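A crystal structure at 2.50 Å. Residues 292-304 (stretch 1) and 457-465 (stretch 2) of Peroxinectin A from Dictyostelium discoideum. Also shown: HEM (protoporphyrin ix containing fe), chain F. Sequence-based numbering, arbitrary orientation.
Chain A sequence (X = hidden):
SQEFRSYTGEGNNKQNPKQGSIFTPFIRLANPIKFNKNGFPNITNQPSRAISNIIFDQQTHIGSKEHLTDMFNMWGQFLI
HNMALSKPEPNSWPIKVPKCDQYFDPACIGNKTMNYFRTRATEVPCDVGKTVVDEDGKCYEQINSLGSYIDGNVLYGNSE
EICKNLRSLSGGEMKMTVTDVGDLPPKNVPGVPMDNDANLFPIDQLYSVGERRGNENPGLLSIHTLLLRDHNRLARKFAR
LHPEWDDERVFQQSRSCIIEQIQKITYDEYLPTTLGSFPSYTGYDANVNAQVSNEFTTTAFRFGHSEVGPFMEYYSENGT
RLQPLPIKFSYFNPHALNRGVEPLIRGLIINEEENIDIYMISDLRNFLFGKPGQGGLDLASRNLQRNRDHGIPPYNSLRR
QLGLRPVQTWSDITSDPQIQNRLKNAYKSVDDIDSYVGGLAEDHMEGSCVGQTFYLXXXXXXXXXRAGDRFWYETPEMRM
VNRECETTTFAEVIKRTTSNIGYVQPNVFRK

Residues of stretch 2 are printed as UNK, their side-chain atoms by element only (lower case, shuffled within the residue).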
# COMPACT_ATOMS: atom_id res chain seq x y z
N VAL A 292 -0.58 2.05 -12.98
CA VAL A 292 -1.62 1.91 -11.97
C VAL A 292 -2.82 2.77 -12.34
O VAL A 292 -2.68 3.88 -12.87
CB VAL A 292 -1.07 2.27 -10.58
CG1 VAL A 292 -2.19 2.24 -9.53
CG2 VAL A 292 0.05 1.33 -10.19
N SER A 293 -4.02 2.27 -12.04
CA SER A 293 -5.23 3.03 -12.27
C SER A 293 -5.53 3.91 -11.07
O SER A 293 -5.24 3.57 -9.92
CB SER A 293 -6.42 2.10 -12.53
OG SER A 293 -6.78 1.41 -11.35
N ASN A 294 -6.14 5.07 -11.35
CA ASN A 294 -6.45 6.02 -10.28
C ASN A 294 -7.42 5.42 -9.28
O ASN A 294 -7.32 5.69 -8.08
CB ASN A 294 -7.02 7.30 -10.88
CG ASN A 294 -6.75 8.51 -10.03
OD1 ASN A 294 -7.04 8.52 -8.83
ND2 ASN A 294 -6.16 9.54 -10.63
N GLU A 295 -8.36 4.59 -9.74
CA GLU A 295 -9.34 4.00 -8.84
C GLU A 295 -8.72 2.91 -7.98
O GLU A 295 -9.15 2.70 -6.85
CB GLU A 295 -10.52 3.43 -9.64
CG GLU A 295 -11.27 4.46 -10.48
CD GLU A 295 -10.56 4.79 -11.78
OE1 GLU A 295 -9.40 4.37 -11.95
OE2 GLU A 295 -11.17 5.46 -12.64
N PHE A 296 -7.71 2.21 -8.50
CA PHE A 296 -7.07 1.13 -7.75
C PHE A 296 -6.41 1.67 -6.49
O PHE A 296 -6.73 1.25 -5.37
CB PHE A 296 -6.04 0.42 -8.63
CG PHE A 296 -5.21 -0.60 -7.90
CD1 PHE A 296 -5.67 -1.90 -7.72
CD2 PHE A 296 -3.95 -0.28 -7.41
CE1 PHE A 296 -4.91 -2.84 -7.06
CE2 PHE A 296 -3.18 -1.23 -6.74
CZ PHE A 296 -3.66 -2.51 -6.57
N THR A 297 -5.49 2.62 -6.64
CA THR A 297 -4.75 3.12 -5.49
C THR A 297 -5.57 4.07 -4.64
O THR A 297 -5.43 4.08 -3.41
CB THR A 297 -3.46 3.81 -5.96
OG1 THR A 297 -2.65 4.13 -4.83
CG2 THR A 297 -3.76 5.09 -6.74
N THR A 298 -6.45 4.86 -5.25
CA THR A 298 -7.22 5.84 -4.49
C THR A 298 -8.40 5.21 -3.76
O THR A 298 -8.72 5.61 -2.64
CB THR A 298 -7.72 6.95 -5.43
OG1 THR A 298 -6.63 7.44 -6.22
CG2 THR A 298 -8.32 8.09 -4.62
N THR A 299 -9.05 4.22 -4.37
CA THR A 299 -10.32 3.70 -3.86
C THR A 299 -10.23 2.23 -3.47
O THR A 299 -10.33 1.91 -2.29
CB THR A 299 -11.42 3.93 -4.91
OG1 THR A 299 -11.33 5.26 -5.42
CG2 THR A 299 -12.80 3.71 -4.29
N ALA A 300 -10.05 1.32 -4.43
CA ALA A 300 -10.24 -0.10 -4.16
C ALA A 300 -9.22 -0.61 -3.14
O ALA A 300 -9.60 -1.18 -2.11
CB ALA A 300 -10.14 -0.89 -5.46
N PHE A 301 -7.94 -0.43 -3.42
CA PHE A 301 -6.91 -1.07 -2.61
C PHE A 301 -6.67 -0.38 -1.27
O PHE A 301 -5.81 -0.84 -0.51
CB PHE A 301 -5.59 -1.14 -3.39
CG PHE A 301 -4.70 -2.26 -2.95
CD1 PHE A 301 -4.97 -3.56 -3.34
CD2 PHE A 301 -3.60 -2.02 -2.15
CE1 PHE A 301 -4.15 -4.60 -2.93
CE2 PHE A 301 -2.78 -3.06 -1.74
CZ PHE A 301 -3.06 -4.35 -2.14
N ARG A 302 -7.38 0.70 -0.97
CA ARG A 302 -7.28 1.31 0.35
C ARG A 302 -8.13 0.58 1.39
O ARG A 302 -8.21 1.05 2.54
CB ARG A 302 -7.68 2.78 0.29
CG ARG A 302 -6.75 3.62 -0.57
CD ARG A 302 -6.56 5.02 -0.02
NE ARG A 302 -5.68 5.81 -0.88
CZ ARG A 302 -5.24 7.03 -0.59
NH1 ARG A 302 -5.60 7.62 0.55
NH2 ARG A 302 -4.44 7.66 -1.43
N PHE A 303 -8.75 -0.54 1.03
CA PHE A 303 -9.51 -1.33 1.99
C PHE A 303 -8.68 -1.74 3.19
O PHE A 303 -9.25 -2.04 4.25
CB PHE A 303 -10.08 -2.57 1.30
CG PHE A 303 -9.03 -3.60 0.95
CD1 PHE A 303 -8.67 -4.58 1.87
CD2 PHE A 303 -8.42 -3.60 -0.29
CE1 PHE A 303 -7.71 -5.53 1.55
CE2 PHE A 303 -7.46 -4.55 -0.61
CZ PHE A 303 -7.11 -5.51 0.31
N GLY A 304 -7.36 -1.79 3.06
CA GLY A 304 -6.52 -2.29 4.13
C GLY A 304 -6.63 -1.49 5.41
O GLY A 304 -6.40 -2.01 6.50
N UNK A 457 -11.95 -3.95 -9.46
CA UNK A 457 -10.87 -3.00 -9.67
C UNK A 457 -9.52 -3.64 -9.36
O UNK A 457 -8.53 -3.42 -10.08
c UNK A 457 -9.96 -0.74 -8.98
c UNK A 457 -11.11 -1.73 -8.82
c UNK A 457 -12.94 -0.07 -8.20
c UNK A 457 -12.43 -1.07 -9.21
N UNK A 458 -9.45 -4.43 -8.29
CA UNK A 458 -8.19 -5.07 -7.92
C UNK A 458 -7.82 -6.13 -8.95
O UNK A 458 -6.67 -6.21 -9.40
c UNK A 458 -8.87 -5.01 -4.10
c UNK A 458 -8.28 -5.65 -6.50
c UNK A 458 -7.03 -6.46 -6.18
c UNK A 458 -8.46 -4.53 -5.48
N UNK A 459 -8.78 -6.97 -9.33
CA UNK A 459 -8.52 -7.98 -10.34
C UNK A 459 -7.99 -7.35 -11.62
O UNK A 459 -7.05 -7.86 -12.23
c UNK A 459 -9.29 -11.92 -13.51
c UNK A 459 -9.61 -9.61 -13.01
c UNK A 459 -9.45 -10.62 -13.94
c UNK A 459 -9.61 -9.89 -11.65
c UNK A 459 -9.29 -12.22 -12.17
c UNK A 459 -9.79 -8.78 -10.63
o UNK A 459 -9.13 -12.93 -14.44
c UNK A 459 -9.45 -11.20 -11.24
N UNK A 460 -8.58 -6.22 -12.02
CA UNK A 460 -8.21 -5.60 -13.29
C UNK A 460 -6.80 -5.03 -13.24
O UNK A 460 -6.07 -5.08 -14.24
c UNK A 460 -8.10 -2.98 -15.33
o UNK A 460 -7.67 -2.33 -14.35
c UNK A 460 -9.23 -4.52 -13.64
c UNK A 460 -9.16 -4.04 -15.09
o UNK A 460 -7.70 -2.79 -16.49
N UNK A 461 -6.39 -4.50 -12.09
CA UNK A 461 -5.06 -3.91 -11.98
C UNK A 461 -3.97 -4.98 -12.06
O UNK A 461 -3.07 -4.90 -12.90
c UNK A 461 -4.94 -3.12 -10.67
c UNK A 461 -3.58 -2.48 -10.47
c UNK A 461 -3.23 -1.51 -11.57
n UNK A 461 -2.27 -1.89 -12.41
o UNK A 461 -3.82 -0.43 -11.68
N UNK A 462 -4.04 -5.98 -11.18
CA UNK A 462 -2.96 -6.95 -11.10
C UNK A 462 -2.86 -7.83 -12.34
O UNK A 462 -1.80 -8.41 -12.58
c UNK A 462 -3.35 -6.14 -6.46
c UNK A 462 -2.75 -7.09 -8.58
c UNK A 462 -3.70 -6.79 -7.62
c UNK A 462 -3.13 -7.80 -9.84
c UNK A 462 -1.08 -6.04 -7.19
c UNK A 462 -1.44 -6.71 -8.35
c UNK A 462 -2.04 -5.76 -6.24
N UNK A 463 -3.92 -7.93 -13.13
CA UNK A 463 -3.78 -8.56 -14.43
C UNK A 463 -2.82 -7.78 -15.31
O UNK A 463 -2.01 -8.37 -16.04
c UNK A 463 -5.08 -9.37 -16.45
c UNK A 463 -5.14 -8.69 -15.12
c UNK A 463 -5.20 -11.38 -17.76
c UNK A 463 -4.97 -10.65 -18.91
c UNK A 463 -4.86 -8.65 -17.61
c UNK A 463 -4.80 -9.28 -18.83
c UNK A 463 -5.25 -10.74 -16.54
N UNK A 464 -2.88 -6.45 -15.25
CA UNK A 464 -2.06 -5.63 -16.13
C UNK A 464 -0.62 -5.54 -15.63
O UNK A 464 0.31 -5.63 -16.44
c UNK A 464 -4.45 -2.80 -17.35
c UNK A 464 -4.29 -1.33 -15.37
c UNK A 464 -2.67 -4.23 -16.26
n UNK A 464 -3.07 -0.94 -15.69
n UNK A 464 -4.96 -2.19 -16.13
c UNK A 464 -3.92 -4.21 -17.13
n UNK A 464 -4.87 -0.84 -14.27
N UNK A 465 -0.40 -5.37 -14.33
CA UNK A 465 0.97 -5.27 -13.83
C UNK A 465 1.74 -6.57 -13.94
O UNK A 465 2.96 -6.57 -13.73
c UNK A 465 0.99 -4.79 -12.37
c UNK A 465 0.82 -3.27 -12.31
o UNK A 465 -0.06 -5.43 -11.63
CHA HEM F . -2.16 5.33 1.53
CHB HEM F . -1.18 4.83 6.24
CHC HEM F . -2.08 0.06 5.89
CHD HEM F . -3.30 0.63 1.24
C1A HEM F . -1.88 5.61 2.85
C2A HEM F . -1.71 6.93 3.41
C3A HEM F . -1.44 6.80 4.71
C4A HEM F . -1.43 5.39 5.01
CMA HEM F . -1.18 7.93 5.73
CAA HEM F . -1.85 8.24 2.62
CBA HEM F . -3.10 8.94 3.13
CGA HEM F . -3.63 9.89 2.08
O1A HEM F . -4.03 9.42 0.99
O2A HEM F . -3.65 11.11 2.35
C1B HEM F . -1.32 3.49 6.54
C2B HEM F . -1.06 2.90 7.83
C3B HEM F . -1.30 1.58 7.74
C4B HEM F . -1.73 1.30 6.38
CMB HEM F . -0.57 3.73 9.04
CAB HEM F . -1.18 0.49 8.82
CBB HEM F . -0.87 0.74 10.09
C1C HEM F . -2.50 -0.21 4.61
C2C HEM F . -2.89 -1.51 4.08
C3C HEM F . -3.23 -1.35 2.78
C4C HEM F . -3.05 0.06 2.47
CMC HEM F . -2.89 -2.78 4.96
CAC HEM F . -3.72 -2.33 1.69
CBC HEM F . -3.90 -3.64 1.85
C1D HEM F . -3.06 1.94 0.91
C2D HEM F . -3.16 2.51 -0.42
C3D HEM F . -2.86 3.81 -0.33
C4D HEM F . -2.53 4.10 1.05
CMD HEM F . -3.58 1.73 -1.68
CAD HEM F . -2.80 4.85 -1.46
CBD HEM F . -1.46 4.62 -2.15
CGD HEM F . -0.88 5.91 -2.67
O1D HEM F . -0.21 6.62 -1.87
O2D HEM F . -1.08 6.25 -3.86
NA HEM F . -1.70 4.69 3.85
NB HEM F . -1.73 2.49 5.68
NC HEM F . -2.61 0.72 3.59
ND HEM F . -2.67 2.94 1.77
FE HEM F . -2.15 2.71 3.69
O HOH W 1 -7.59 -1.54 -11.86

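Position 457 carries four side-chain carbons, forked at the first, with one arm two carbons long; the carbon of the short arm packs on Ala300 CB and Phe296 CA. This is Ile457. Its CA-to-CB bond points toward stretch 1, and CG2 lies 3.5 Å from Ala300 CB and 3.7 Å from Phe296 CA. A branched aliphatic chain suits this place because it fills the space beside a small alanine and also reaches the backbone of Phe296, about a turn earlier in the helix.

Position 458 has the same four carbons and the same fork, and its longer arm touches Ala300, Phe301 and Phe303, so it is Ile458. Here CA-to-CB points sideways, but the longer arm brings the end nearer: CD1 comes within 3.8 Å of Phe303 CE2, and CG1 lies 4.0 Å from Ala300 CB and 4.2 Å from Phe301 CD1. A branched, wholly apolar chain, with chi1 at m and chi2 at t, meets all three at once.

At position 459 one carbon leads to a six-carbon ring bearing an oxygen, and nothing of stretch 1 is touched, which makes it Tyr459. Its CA-to-CB bond points away from stretch 1 and it is partly exposed, a setting that a ring with a polar tip tolerates well.

Three carbons, the third carrying two oxygens, with no direct contact to stretch 1, identify position 460 as Glu460. Its carboxylate works indirectly: the O of water 1 donates to Glu460 OE1 at 2.6 Å and to Ile457 O at 2.8 Å, while accepting from Ser293 OG at 3.1 Å. The acid thus reaches stretch 1 through a single water.

Position 461 also has three carbons, but the third bears one oxygen and one nitrogen; the oxygen meets Ser293 N, and a carbon lies over the Phe296 ring. Hence Gln461. OE1 accepts a hydrogen bond from Ser293 N at 2.7 Å, the direct hydrogen bond between the stretches. The aliphatic part also contributes, for CG lies over the face of the Phe296 ring, 3.5 Å from its centroid, in a CH-pi contact. Glutamine supplies both an acceptor and a greasy stem.

Position 462 is one carbon and a plain six-carbon ring, packed against the rings of Phe296 and Phe301: Phe462. The edge of Phe296 approaches its face, with CZ of Phe296 3.6 Å from CE2 of Phe462, and its own edge turns toward the face of Phe301. An unsubstituted ring offers a face to one ring and an edge to another, with no polar group to satisfy.

Another plain ring on one carbon, out of reach of stretch 1, marks position 463 as Phe463; it is partly exposed, and stretch 1 places no demand on it.

At position 464, three carbons, a nitrogen and a carbon with two more nitrogens, one of these near Ser293 CB, spell Arg464. NE forms a salt bridge with Glu460 OE2 at 2.8 Å. NH1 makes a weak bond to Gln461 OE1, also 2.8 Å, putting a second donor on the oxygen that accepts from Ser293 N; it also packs 3.8 Å from Ser293 CB. A long cation suits a place where two neighboring side chains offer oxygens.

One carbon bearing an oxygen and a carbon, without contact to stretch 1, gives Thr465; its small side chain is accommodated at this buried position, its hydroxyl hydrogen-bonded elsewhere in the structure.

The helices cross at 135° between their N-to-C directions. Phe296 is the knob, seated among Ile457, Ile458, Gln461 and Phe462. Beside this apolar center, Ser293 caps its own helix through OG, which accepts from Phe296 N at 3.1 Å, while its backbone NH is held by Gln461.

Stretch 2, residues 457-465: IIYEQFFRT
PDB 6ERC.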